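Local coordinates for major capsid protein (Faustovirus, PDB 5J7O) that builds the capsid shell of a large double-stranded DNA virus, as a double jelly-roll protein with three copies in its assembly, at residues L238-S243 with A269-R274; Y73-P78 with N391-I396; A124-D129 with T151-S156; D433-S438 with I594-S599. One frame throughout, in Å; residues are numbered along the deposited sequence.

The four contacts lie far apart in the double jelly-roll chain, and none touches another. Contact 2 joins strands 69-76 and 389-401, and so closes a loop of more than 300 residues. Contact 3, on strand 149-158, and contact 1, on strands 232-240 and 273-280, both fall inside that loop, in that order. Contact 4 follows, pairing strands 432-436 and 592-597. The centres of contacts 2 and 4 are about 41 Å apart, and those of contacts 2 and 3 about 60 Å. Contacts 1, 2 and 3 touch the second subunit, and contact 1 also the third, so these three contribute to the trimer interfaces. Contact 4 is internal to its chain.

Contact 1: L238-S243 with A269-R274; sequences LVNIAS and AAITAR
Val239 and Asn240 both face Ala273, and this makes a classic beta bulge where antiparallel strands 232-240 and 273-280 meet. The oxygen of Ala273 serves both residues. Val239 N reaches Ala273 O at 2.9 Å. Asn240 N adds a weak bond to the same oxygen, with Asn240 N and Ala273 O 3.4 Å apart. In return, Ala273 N donates to Asn240 O at 2.9 Å. Thr272 CA also turns its hydrogen to Asn240 O, so this oxygen has a second, softer partner.

Beyond the bulge a side chain replaces the backbone as acceptor. Ala242 N donates to Thr272 OG1 over 2.8 Å. The torsion of Thr272 (chi1 -62°) sets OG1 anti to its carbonyl carbon, and CG2 instead lies by Asn240 O and Leu238 CD2. Near the end of the contact, Ser243 N meets Ala269 O at 3.0 Å in an almost straight bond (177° at the hydrogen).

The polar ends of Asn240 and Arg274 are satisfied by other chains. Asn240 ND2 donates to Pro478 O of the third subunit. Arg274 forms a salt bridge with Glu229 of the second subunit and a hydrogen bond with Thr285 of the same subunit. Its backbone pairs with a strand there, so the sheet continues across the interface. The aliphatic part of Arg274 stays within the contact: its CG packs against Leu238 CD2 at 3.5 Å.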
loop_
_atom_site.group_PDB
_atom_site.type_symbol
_atom_site.label_atom_id
_atom_site.label_comp_id
_atom_site.label_asym_id
_atom_site.label_seq_id
_atom_site.Cartn_x
_atom_site.Cartn_y
_atom_site.Cartn_z
ATOM N N LEU B 238 -2.358 -22.315 -5.636
ATOM C CA LEU B 238 -1.546 -22.608 -4.463
ATOM C C LEU B 238 -0.120 -22.929 -4.891
ATOM O O LEU B 238 0.105 -23.793 -5.744
ATOM C CB LEU B 238 -2.145 -23.778 -3.682
ATOM C CG LEU B 238 -3.544 -23.571 -3.096
ATOM C CD1 LEU B 238 -4.056 -24.855 -2.465
ATOM C CD2 LEU B 238 -3.528 -22.448 -2.077
ATOM N N VAL B 239 0.843 -22.211 -4.319
ATOM C CA VAL B 239 2.253 -22.446 -4.597
ATOM C C VAL B 239 2.890 -23.325 -3.528
ATOM O O VAL B 239 3.752 -24.149 -3.831
ATOM C CB VAL B 239 3.007 -21.106 -4.747
ATOM C CG1 VAL B 239 2.397 -20.282 -5.871
ATOM C CG2 VAL B 239 2.995 -20.318 -3.443
ATOM N N ASN B 240 2.465 -23.163 -2.279
ATOM C CA ASN B 240 2.840 -24.047 -1.189
ATOM C C ASN B 240 1.602 -24.802 -0.726
ATOM O O ASN B 240 0.524 -24.218 -0.591
ATOM C CB ASN B 240 3.448 -23.268 -0.019
ATOM C CG ASN B 240 4.813 -22.689 -0.346
ATOM O OD1 ASN B 240 5.175 -22.536 -1.515
ATOM N ND2 ASN B 240 5.578 -22.362 0.688
ATOM N N ILE B 241 1.756 -26.103 -0.507
ATOM C CA ILE B 241 0.701 -26.940 0.050
ATOM C C ILE B 241 1.321 -27.759 1.170
ATOM O O ILE B 241 2.298 -28.482 0.944
ATOM C CB ILE B 241 0.057 -27.854 -1.006
ATOM C CG1 ILE B 241 -0.624 -27.024 -2.097
ATOM C CG2 ILE B 241 -0.940 -28.796 -0.354
ATOM C CD1 ILE B 241 -1.334 -27.859 -3.141
ATOM N N ALA B 242 0.762 -27.636 2.373
ATOM C CA ALA B 242 1.344 -28.259 3.554
ATOM C C ALA B 242 1.555 -29.751 3.342
ATOM O O ALA B 242 0.647 -30.465 2.904
ATOM C CB ALA B 242 0.444 -28.018 4.769
ATOM N N SER B 243 2.778 -30.205 3.632
ATOM C CA SER B 243 3.197 -31.607 3.616
ATOM C C SER B 243 3.386 -32.171 2.212
ATOM O O SER B 243 3.377 -33.396 2.040
ATOM C CB SER B 243 2.226 -32.500 4.398
ATOM O OG SER B 243 2.020 -32.004 5.710
ATOM N N ALA B 269 6.519 -28.372 2.294
ATOM C CA ALA B 269 6.125 -27.061 2.781
ATOM C C ALA B 269 5.458 -27.177 4.147
ATOM O O ALA B 269 4.819 -28.182 4.469
ATOM C CB ALA B 269 5.177 -26.383 1.792
ATOM N N ALA B 270 5.624 -26.132 4.957
ATOM C CA ALA B 270 5.000 -26.073 6.271
ATOM C C ALA B 270 3.683 -25.311 6.274
ATOM O O ALA B 270 2.866 -25.522 7.177
ATOM C CB ALA B 270 5.954 -25.437 7.288
ATOM N N ILE B 271 3.458 -24.435 5.294
ATOM C CA ILE B 271 2.218 -23.687 5.169
ATOM C C ILE B 271 1.652 -23.908 3.770
ATOM O O ILE B 271 2.324 -24.420 2.874
ATOM C CB ILE B 271 2.406 -22.179 5.439
ATOM C CG1 ILE B 271 3.256 -21.543 4.336
ATOM C CG2 ILE B 271 3.031 -21.950 6.807
ATOM C CD1 ILE B 271 3.365 -20.038 4.439
ATOM N N THR B 272 0.394 -23.514 3.599
ATOM C CA THR B 272 -0.293 -23.549 2.314
ATOM C C THR B 272 -0.606 -22.117 1.904
ATOM O O THR B 272 -1.338 -21.419 2.612
ATOM C CB THR B 272 -1.575 -24.377 2.399
ATOM O OG1 THR B 272 -1.252 -25.733 2.735
ATOM C CG2 THR B 272 -2.319 -24.349 1.070
ATOM N N ALA B 273 -0.065 -21.682 0.765
ATOM C CA ALA B 273 -0.103 -20.270 0.412
ATOM C C ALA B 273 -0.382 -20.070 -1.071
ATOM O O ALA B 273 -0.066 -20.922 -1.906
ATOM C CB ALA B 273 1.215 -19.574 0.777
ATOM N N ARG B 274 -0.982 -18.922 -1.378
ATOM C CA ARG B 274 -1.096 -18.388 -2.725
ATOM C C ARG B 274 -0.206 -17.160 -2.856
ATOM O O ARG B 274 0.119 -16.496 -1.868
ATOM C CB ARG B 274 -2.538 -17.988 -3.059
ATOM C CG ARG B 274 -3.618 -18.936 -2.582
ATOM C CD ARG B 274 -4.999 -18.396 -2.940
ATOM N NE ARG B 274 -5.530 -17.489 -1.924
ATOM C CZ ARG B 274 -6.528 -16.635 -2.132
ATOM N NH1 ARG B 274 -7.096 -16.553 -3.328
ATOM N NH2 ARG B 274 -6.953 -15.852 -1.149
#

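Contact 2: Y73-P78 with N391-I396; sequences YQKTRP and NIELYI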
loop_
_atom_site.group_PDB
_atom_site.type_symbol
_atom_site.label_atom_id
_atom_site.label_comp_id
_atom_site.label_asym_id
_atom_site.label_seq_id
_atom_site.Cartn_x
_atom_site.Cartn_y
_atom_site.Cartn_z
ATOM N N TYR B 73 -24.645 20.969 -7.028
ATOM C CA TYR B 73 -23.705 21.138 -8.122
ATOM C C TYR B 73 -24.425 21.566 -9.394
ATOM O O TYR B 73 -25.602 21.262 -9.603
ATOM C CB TYR B 73 -22.923 19.848 -8.369
ATOM C CG TYR B 73 -21.870 19.581 -7.322
ATOM C CD1 TYR B 73 -20.555 19.979 -7.517
ATOM C CD2 TYR B 73 -22.193 18.944 -6.132
ATOM C CE1 TYR B 73 -19.588 19.743 -6.560
ATOM C CE2 TYR B 73 -21.233 18.703 -5.168
ATOM C CZ TYR B 73 -19.934 19.106 -5.387
ATOM O OH TYR B 73 -18.974 18.870 -4.430
ATOM N N GLN B 74 -23.696 22.287 -10.243
ATOM C CA GLN B 74 -24.209 22.771 -11.515
ATOM C C GLN B 74 -23.087 22.696 -12.536
ATOM O O GLN B 74 -21.976 23.162 -12.271
ATOM C CB GLN B 74 -24.728 24.209 -11.391
ATOM C CG GLN B 74 -25.343 24.768 -12.662
ATOM C CD GLN B 74 -25.835 26.193 -12.488
ATOM O OE1 GLN B 74 -25.097 27.064 -12.029
ATOM N NE2 GLN B 74 -27.092 26.433 -12.844
ATOM N N LYS B 75 -23.370 22.101 -13.691
ATOM C CA LYS B 75 -22.381 21.945 -14.747
ATOM C C LYS B 75 -22.719 22.860 -15.916
ATOM O O LYS B 75 -23.891 23.037 -16.263
ATOM C CB LYS B 75 -22.289 20.488 -15.214
ATOM C CG LYS B 75 -23.549 19.915 -15.840
ATOM C CD LYS B 75 -23.381 18.425 -16.103
ATOM C CE LYS B 75 -24.559 17.842 -16.866
ATOM N NZ LYS B 75 -24.519 18.198 -18.311
ATOM N N THR B 76 -21.684 23.450 -16.510
ATOM C CA THR B 76 -21.857 24.392 -17.604
ATOM C C THR B 76 -20.834 24.097 -18.693
ATOM O O THR B 76 -19.800 23.469 -18.453
ATOM C CB THR B 76 -21.721 25.846 -17.129
ATOM O OG1 THR B 76 -22.095 26.735 -18.189
ATOM C CG2 THR B 76 -20.287 26.143 -16.709
ATOM N N ARG B 77 -21.140 24.561 -19.897
ATOM C CA ARG B 77 -20.316 24.357 -21.074
ATOM C C ARG B 77 -19.448 25.577 -21.344
ATOM O O ARG B 77 -19.742 26.679 -20.870
ATOM C CB ARG B 77 -21.200 24.065 -22.292
ATOM C CG ARG B 77 -22.006 22.788 -22.165
ATOM C CD ARG B 77 -22.507 22.309 -23.514
ATOM N NE ARG B 77 -23.210 21.035 -23.403
ATOM C CZ ARG B 77 -22.605 19.853 -23.329
ATOM N NH1 ARG B 77 -21.281 19.781 -23.352
ATOM N NH2 ARG B 77 -23.324 18.744 -23.229
ATOM N N PRO B 78 -18.359 25.417 -22.092
ATOM C CA PRO B 78 -17.494 26.565 -22.380
ATOM C C PRO B 78 -18.138 27.536 -23.357
ATOM O O PRO B 78 -19.015 27.185 -24.150
ATOM C CB PRO B 78 -16.244 25.924 -22.988
ATOM C CG PRO B 78 -16.730 24.643 -23.567
ATOM C CD PRO B 78 -17.798 24.164 -22.629
ATOM N N ASN B 391 -16.306 15.929 -24.994
ATOM C CA ASN B 391 -17.080 16.720 -24.049
ATOM C C ASN B 391 -16.144 17.320 -23.011
ATOM O O ASN B 391 -15.200 16.664 -22.565
ATOM C CB ASN B 391 -18.158 15.872 -23.360
ATOM C CG ASN B 391 -18.967 16.664 -22.353
ATOM O OD1 ASN B 391 -19.746 17.544 -22.720
ATOM N ND2 ASN B 391 -18.795 16.350 -21.074
ATOM N N ILE B 392 -16.411 18.571 -22.640
ATOM C CA ILE B 392 -15.742 19.185 -21.499
ATOM C C ILE B 392 -16.716 20.139 -20.815
ATOM O O ILE B 392 -17.296 21.028 -21.448
ATOM C CB ILE B 392 -14.425 19.878 -21.910
ATOM C CG1 ILE B 392 -13.653 20.330 -20.670
ATOM C CG2 ILE B 392 -14.668 21.048 -22.854
ATOM C CD1 ILE B 392 -12.222 20.730 -20.952
ATOM N N GLU B 393 -16.933 19.929 -19.518
ATOM C CA GLU B 393 -17.896 20.701 -18.748
ATOM C C GLU B 393 -17.319 20.999 -17.375
ATOM O O GLU B 393 -16.638 20.157 -16.783
ATOM C CB GLU B 393 -19.230 19.953 -18.601
ATOM C CG GLU B 393 -20.118 19.989 -19.833
ATOM C CD GLU B 393 -21.376 19.155 -19.667
ATOM O OE1 GLU B 393 -21.254 17.938 -19.409
ATOM O OE2 GLU B 393 -22.485 19.716 -19.784
ATOM N N LEU B 394 -17.599 22.198 -16.870
ATOM C CA LEU B 394 -17.150 22.617 -15.550
ATOM C C LEU B 394 -18.270 22.392 -14.542
ATOM O O LEU B 394 -19.378 22.912 -14.713
ATOM C CB LEU B 394 -16.727 24.086 -15.552
ATOM C CG LEU B 394 -16.447 24.679 -14.168
ATOM C CD1 LEU B 394 -15.307 23.944 -13.478
ATOM C CD2 LEU B 394 -16.154 26.169 -14.260
ATOM N N TYR B 395 -17.979 21.621 -13.500
ATOM C CA TYR B 395 -18.918 21.369 -12.415
ATOM C C TYR B 395 -18.595 22.303 -11.256
ATOM O O TYR B 395 -17.449 22.355 -10.797
ATOM C CB TYR B 395 -18.849 19.911 -11.956
ATOM C CG TYR B 395 -19.436 18.911 -12.929
ATOM C CD1 TYR B 395 -18.962 18.814 -14.231
ATOM C CD2 TYR B 395 -20.451 18.050 -12.538
ATOM C CE1 TYR B 395 -19.494 17.900 -15.119
ATOM C CE2 TYR B 395 -20.988 17.130 -13.418
ATOM C CZ TYR B 395 -20.505 17.060 -14.707
ATOM O OH TYR B 395 -21.036 16.147 -15.589
ATOM N N ILE B 396 -19.599 23.040 -10.791
ATOM C CA ILE B 396 -19.426 24.038 -9.742
ATOM C C ILE B 396 -20.401 23.737 -8.615
ATOM O O ILE B 396 -21.611 23.630 -8.848
ATOM C CB ILE B 396 -19.647 25.468 -10.269
ATOM C CG1 ILE B 396 -18.804 25.718 -11.520
ATOM C CG2 ILE B 396 -19.318 26.489 -9.189
ATOM C CD1 ILE B 396 -19.171 26.988 -12.251
HETATM O O HOH W 1 -22.796 16.182 -20.583
#
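Lys75 lies beside Tyr395, and the two side chains point the same way. Lys75 CB sits over the centre of the Tyr395 ring, 3.7 Å from the centroid, in a CH-pi contact. Lys75 CG is set between the backbone N and the carbonyl carbon (chi1 63°), and its neighbour is Glu393 OE2 at 4.1 Å. CD then passes close to the phenol oxygen, with Lys75 CD and Tyr395 OH 3.3 Å apart. CE lies about equally far from Tyr395 OH and Glu393 OE2. A bend at the last torsion (chi4 76°) brings Lys75 NZ to Glu393 OE2 at 2.9 Å, a salt bridge on the syn side of that oxygen. The other oxygen, Glu393 OE1, accepts from water 1 at 2.6 Å.

Arg77 reaches the same carboxylate from another direction. Its guanidinium stacks on it with planes 8° apart, and Glu393 OE2 lies over the guanidinium centre. Arg77 NH2 and Glu393 OE2, 3.7 Å apart, make a long salt bridge by charge only, with no N-H pointing at the oxygen. Arg77 NH1 instead donates to Asn391 OD1 at 2.8 Å. Glu393 thus probably balances two positive charges.

In the backbone, Gln74 and Thr76 form antiparallel hydrogen-bonded pairs with Ile396 and Leu394. Strand 389-401 is an inner strand, between 69-76 and 99-109, in an antiparallel sheet of this double jelly-roll protein.

Contact 3: A124-D129 with T151-S156; sequences AFIGAD and TLYTQS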
loop_
_atom_site.group_PDB
_atom_site.type_symbol
_atom_site.label_atom_id
_atom_site.label_comp_id
_atom_site.label_asym_id
_atom_site.label_seq_id
_atom_site.Cartn_x
_atom_site.Cartn_y
_atom_site.Cartn_z
ATOM N N ALA B 124 20.786 -5.846 -38.678
ATOM C CA ALA B 124 21.956 -6.194 -39.468
ATOM C C ALA B 124 22.540 -7.530 -39.009
ATOM O O ALA B 124 22.117 -8.123 -38.012
ATOM C CB ALA B 124 23.012 -5.093 -39.372
ATOM N N PHE B 125 23.528 -8.004 -39.763
ATOM C CA PHE B 125 24.212 -9.243 -39.424
ATOM C C PHE B 125 25.032 -9.073 -38.151
ATOM O O PHE B 125 25.584 -8.005 -37.878
ATOM C CB PHE B 125 25.127 -9.681 -40.568
ATOM C CG PHE B 125 24.402 -9.999 -41.844
ATOM C CD1 PHE B 125 23.293 -10.828 -41.840
ATOM C CD2 PHE B 125 24.831 -9.467 -43.049
ATOM C CE1 PHE B 125 22.626 -11.122 -43.015
ATOM C CE2 PHE B 125 24.168 -9.756 -44.227
ATOM C CZ PHE B 125 23.064 -10.585 -44.210
ATOM N N ILE B 126 25.112 -10.147 -37.366
ATOM C CA ILE B 126 25.942 -10.158 -36.168
ATOM C C ILE B 126 27.264 -10.841 -36.491
ATOM O O ILE B 126 28.339 -10.260 -36.304
ATOM C CB ILE B 126 25.236 -10.858 -34.993
ATOM C CG1 ILE B 126 24.009 -10.057 -34.555
ATOM C CG2 ILE B 126 26.196 -11.041 -33.830
ATOM C CD1 ILE B 126 23.267 -10.669 -33.387
ATOM N N GLY B 127 27.193 -12.078 -36.979
ATOM C CA GLY B 127 28.391 -12.798 -37.340
ATOM C C GLY B 127 28.902 -12.429 -38.720
ATOM O O GLY B 127 28.200 -11.845 -39.544
ATOM N N ALA B 128 30.161 -12.783 -38.968
ATOM C CA ALA B 128 30.801 -12.500 -40.243
ATOM C C ALA B 128 30.637 -13.621 -41.259
ATOM O O ALA B 128 31.001 -13.435 -42.425
ATOM C CB ALA B 128 32.294 -12.223 -40.033
ATOM N N ASP B 129 30.091 -14.767 -40.859
ATOM C CA ASP B 129 30.068 -15.955 -41.699
ATOM C C ASP B 129 28.640 -16.412 -41.964
ATOM O O ASP B 129 27.739 -16.200 -41.146
ATOM C CB ASP B 129 30.856 -17.099 -41.050
ATOM C CG ASP B 129 32.279 -16.708 -40.710
ATOM O OD1 ASP B 129 32.756 -17.087 -39.619
ATOM O OD2 ASP B 129 32.921 -16.022 -41.532
ATOM N N THR B 151 28.729 -20.794 -33.678
ATOM C CA THR B 151 27.788 -19.885 -33.037
ATOM C C THR B 151 26.894 -19.264 -34.101
ATOM O O THR B 151 27.380 -18.555 -34.988
ATOM C CB THR B 151 28.522 -18.800 -32.248
ATOM O OG1 THR B 151 29.385 -19.414 -31.283
ATOM C CG2 THR B 151 27.527 -17.905 -31.527
ATOM N N LEU B 152 25.592 -19.524 -34.005
ATOM C CA LEU B 152 24.619 -19.118 -35.012
ATOM C C LEU B 152 23.681 -18.075 -34.416
ATOM O O LEU B 152 23.015 -18.338 -33.409
ATOM C CB LEU B 152 23.829 -20.324 -35.518
ATOM C CG LEU B 152 22.919 -20.099 -36.726
ATOM C CD1 LEU B 152 23.740 -19.968 -38.000
ATOM C CD2 LEU B 152 21.900 -21.222 -36.847
ATOM N N TYR B 153 23.622 -16.904 -35.046
ATOM C CA TYR B 153 22.770 -15.805 -34.613
ATOM C C TYR B 153 21.582 -15.690 -35.557
ATOM O O TYR B 153 21.761 -15.564 -36.773
ATOM C CB TYR B 153 23.542 -14.483 -34.587
ATOM C CG TYR B 153 24.852 -14.524 -33.830
ATOM C CD1 TYR B 153 26.020 -14.951 -34.447
ATOM C CD2 TYR B 153 24.923 -14.116 -32.504
ATOM C CE1 TYR B 153 27.221 -14.982 -33.762
ATOM C CE2 TYR B 153 26.120 -14.142 -31.811
ATOM C CZ TYR B 153 27.265 -14.576 -32.446
ATOM O OH TYR B 153 28.458 -14.605 -31.760
ATOM N N THR B 154 20.374 -15.721 -35.000
ATOM C CA THR B 154 19.155 -15.575 -35.784
ATOM C C THR B 154 18.254 -14.544 -35.123
ATOM O O THR B 154 18.031 -14.594 -33.910
ATOM C CB THR B 154 18.409 -16.908 -35.923
ATOM O OG1 THR B 154 19.317 -17.926 -36.358
ATOM C CG2 THR B 154 17.277 -16.781 -36.935
ATOM N N GLN B 155 17.743 -13.611 -35.923
ATOM C CA GLN B 155 16.792 -12.612 -35.460
ATOM C C GLN B 155 15.598 -12.580 -36.402
ATOM O O GLN B 155 15.757 -12.663 -37.623
ATOM C CB GLN B 155 17.433 -11.222 -35.366
ATOM C CG GLN B 155 18.431 -11.078 -34.228
ATOM C CD GLN B 155 19.005 -9.679 -34.126
ATOM O OE1 GLN B 155 19.748 -9.235 -35.000
ATOM N NE2 GLN B 155 18.658 -8.974 -33.055
ATOM N N SER B 156 14.404 -12.464 -35.827
ATOM C CA SER B 156 13.175 -12.442 -36.605
ATOM C C SER B 156 12.117 -11.667 -35.830
ATOM O O SER B 156 12.361 -11.176 -34.723
ATOM C CB SER B 156 12.701 -13.863 -36.929
ATOM O OG SER B 156 12.474 -14.609 -35.746
HETATM O O HOH W 2 21.487 -10.617 -36.563
HETATM O O HOH W 3 21.596 -7.695 -35.595
#
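Ile126 sets its CG2 methyl over the centre of the Tyr153 ring. The methyl is 3.6 Å from the ring centroid and 11° off the normal, a CH-pi contact. Chi1 of -66° puts CG1 anti to the carbonyl carbon; CG2 is then the branch anti to the backbone N, and it is the one over the ring. The other branch covers the base of the ring, with Ile126 CD1 4.0 Å from Tyr153 CB. The two side chains cross at about a right angle. CD1 also nears the amide of Gln155, with Ile126 CD1 4.1 Å from Gln155 OE1. Gly127 N approaches the ring obliquely.

Water 2 lies 3.0 Å from Ala124 O and 2.7 Å from Gln155 OE1. It may link loop and strand, though it cannot serve every acceptor near it. Water 3 is placed between the same two oxygens, but its distances are too short to be trusted.

Ser140 on the adjacent strand 138-142 positions the isoleucine. Its OG hydrogen-bonds with the backbone nitrogens of both Ile126 and Gly127, while its backbone bonds with that of Tyr153. It therefore ties the loop to the strand that carries the ring. On the other flank, Gln155 NE2 bonds to Thr344 OG1 of strand 341-351, which holds the amide. Further out, the second subunit packs Val262 on Ile126 and Leu254 on Tyr153.

The arrangement is a loop, between strands 116-118 and 131-133, laid over one face of the mixed beta sheet that holds strand 149-158, at a subunit interface of the capsid protein.

Contact 4: D433-S438 with I594-S599; sequences DQVLQS and IEYTSS
Asp433, Gln434 and Val435 pair with Tyr596, Glu595 and Ile594 in antiparallel register. Four backbone hydrogen bonds join the strands. Tyr596 N gives to Asp433 O at 3.1 Å, and Asp433 N returns a longer bond to Tyr596 O at 3.3 Å. Val435 and Ile594 exchange the other two. Val435 O accepts twice: Ile594 N and Gln437 NE2 reach it from opposite faces of its carbonyl plane. The Gln437 bond, 3.1 Å from NE2 to Val435 O, folds the glutamine back over its own strand.

The aromatic contacts centre on Tyr596. Its CG stands between the backbone N and the carbonyl carbon (chi1 74°), and the ring lies against Asp433. Asp433 N is over one face, offset toward the rim, and Asp433 CB is 3.5 Å from Tyr596 CE2. Val435 CG2 meets the ring at its edge. The hydroxyl bonds to the backbone oxygen of Asn430.

Van der Waals contacts make up the rest. Gln434 CG touches Glu595 CG at 3.6 Å, with amide and carboxylate planes 85° apart. Gln437 crosses Ile594 at about a right angle, and its amide carbon CD lies on the Ile594 CD1 methyl at 3.9 Å. The charge of Glu595 is paired with Arg528.

Strand 432-436 is an outer strand of its four-stranded sheet, and strand 592-597 continues that sheet to strand 526-531. Val435, Ile594 and Tyr596 face Leu609, Leu449 and Leu451 on strands 607-620 and 444-453, so this sheet packs on a second one, as in a jelly-roll sandwich.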
loop_
_atom_site.group_PDB
_atom_site.type_symbol
_atom_site.label_atom_id
_atom_site.label_comp_id
_atom_site.label_asym_id
_atom_site.label_seq_id
_atom_site.Cartn_x
_atom_site.Cartn_y
_atom_site.Cartn_z
ATOM N N ASP B 433 24.159 26.921 -8.324
ATOM C CA ASP B 433 23.747 28.274 -8.664
ATOM C C ASP B 433 22.840 28.826 -7.575
ATOM O O ASP B 433 22.274 28.083 -6.768
ATOM C CB ASP B 433 23.039 28.320 -10.023
ATOM C CG ASP B 433 23.059 29.702 -10.644
ATOM O OD1 ASP B 433 23.467 30.659 -9.951
ATOM O OD2 ASP B 433 22.663 29.834 -11.821
ATOM N N GLN B 434 22.714 30.151 -7.576
ATOM C CA GLN B 434 21.873 30.892 -6.642
ATOM C C GLN B 434 20.822 31.616 -7.473
ATOM O O GLN B 434 21.151 32.531 -8.236
ATOM C CB GLN B 434 22.701 31.873 -5.812
ATOM C CG GLN B 434 23.967 31.276 -5.197
ATOM C CD GLN B 434 25.101 31.123 -6.198
ATOM O OE1 GLN B 434 25.380 32.031 -6.982
ATOM N NE2 GLN B 434 25.750 29.964 -6.186
ATOM N N VAL B 435 19.566 31.205 -7.334
ATOM C CA VAL B 435 18.502 31.596 -8.250
ATOM C C VAL B 435 17.565 32.554 -7.526
ATOM O O VAL B 435 16.837 32.153 -6.609
ATOM C CB VAL B 435 17.743 30.374 -8.782
ATOM C CG1 VAL B 435 16.728 30.792 -9.833
ATOM C CG2 VAL B 435 18.724 29.355 -9.345
ATOM N N LEU B 436 17.577 33.819 -7.941
ATOM C CA LEU B 436 16.624 34.788 -7.418
ATOM C C LEU B 436 15.209 34.400 -7.826
ATOM O O LEU B 436 14.954 34.062 -8.986
ATOM C CB LEU B 436 16.952 36.192 -7.926
ATOM C CG LEU B 436 15.951 37.286 -7.545
ATOM C CD1 LEU B 436 16.005 37.586 -6.054
ATOM C CD2 LEU B 436 16.182 38.549 -8.360
ATOM N N GLN B 437 14.290 34.446 -6.867
ATOM C CA GLN B 437 12.899 34.054 -7.085
ATOM C C GLN B 437 12.087 35.326 -7.314
ATOM O O GLN B 437 11.545 35.918 -6.380
ATOM C CB GLN B 437 12.379 33.245 -5.904
ATOM C CG GLN B 437 13.221 32.017 -5.592
ATOM C CD GLN B 437 13.166 30.984 -6.698
ATOM O OE1 GLN B 437 12.092 30.660 -7.201
ATOM N NE2 GLN B 437 14.326 30.471 -7.091
ATOM N N SER B 438 12.004 35.744 -8.580
ATOM C CA SER B 438 11.330 36.993 -8.918
ATOM C C SER B 438 9.815 36.893 -8.812
ATOM O O SER B 438 9.147 37.926 -8.689
ATOM C CB SER B 438 11.717 37.433 -10.331
ATOM O OG SER B 438 13.116 37.632 -10.442
ATOM N N ILE B 594 17.087 30.837 -3.703
ATOM C CA ILE B 594 17.188 29.404 -3.458
ATOM C C ILE B 594 18.487 28.932 -4.092
ATOM O O ILE B 594 18.673 29.055 -5.310
ATOM C CB ILE B 594 15.985 28.638 -4.029
ATOM C CG1 ILE B 594 14.694 29.060 -3.324
ATOM C CG2 ILE B 594 16.201 27.137 -3.903
ATOM C CD1 ILE B 594 13.454 28.383 -3.869
ATOM N N GLU B 595 19.389 28.402 -3.272
ATOM C CA GLU B 595 20.705 27.970 -3.720
ATOM C C GLU B 595 20.770 26.451 -3.706
ATOM O O GLU B 595 20.335 25.816 -2.740
ATOM C CB GLU B 595 21.801 28.559 -2.831
ATOM C CG GLU B 595 21.699 30.063 -2.662
ATOM C CD GLU B 595 22.769 30.620 -1.749
ATOM O OE1 GLU B 595 22.696 31.820 -1.409
ATOM O OE2 GLU B 595 23.684 29.859 -1.370
ATOM N N TYR B 596 21.313 25.873 -4.774
ATOM C CA TYR B 596 21.391 24.429 -4.920
ATOM C C TYR B 596 22.800 24.024 -5.328
ATOM O O TYR B 596 23.563 24.814 -5.890
ATOM C CB TYR B 596 20.391 23.913 -5.966
ATOM C CG TYR B 596 20.798 24.217 -7.394
ATOM C CD1 TYR B 596 21.569 23.318 -8.127
ATOM C CD2 TYR B 596 20.416 25.402 -8.006
ATOM C CE1 TYR B 596 21.949 23.595 -9.423
ATOM C CE2 TYR B 596 20.789 25.684 -9.307
ATOM C CZ TYR B 596 21.555 24.778 -10.009
ATOM O OH TYR B 596 21.930 25.054 -11.303
ATOM N N THR B 597 23.127 22.767 -5.046
ATOM C CA THR B 597 24.285 22.099 -5.620
ATOM C C THR B 597 23.817 20.783 -6.221
ATOM O O THR B 597 22.938 20.117 -5.666
ATOM C CB THR B 597 25.386 21.850 -4.581
ATOM O OG1 THR B 597 24.809 21.315 -3.384
ATOM C CG2 THR B 597 26.116 23.143 -4.258
ATOM N N SER B 598 24.395 20.419 -7.362
ATOM C CA SER B 598 23.928 19.278 -8.133
ATOM C C SER B 598 25.097 18.397 -8.542
ATOM O O SER B 598 26.167 18.896 -8.903
ATOM C CB SER B 598 23.165 19.734 -9.383
ATOM O OG SER B 598 22.687 18.624 -10.123
ATOM N N SER B 599 24.882 17.087 -8.480
ATOM C CA SER B 599 25.816 16.117 -9.032
ATOM C C SER B 599 25.442 15.693 -10.445
ATOM O O SER B 599 26.200 14.949 -11.077
ATOM C CB SER B 599 25.894 14.880 -8.129
ATOM O OG SER B 599 26.425 15.207 -6.856
#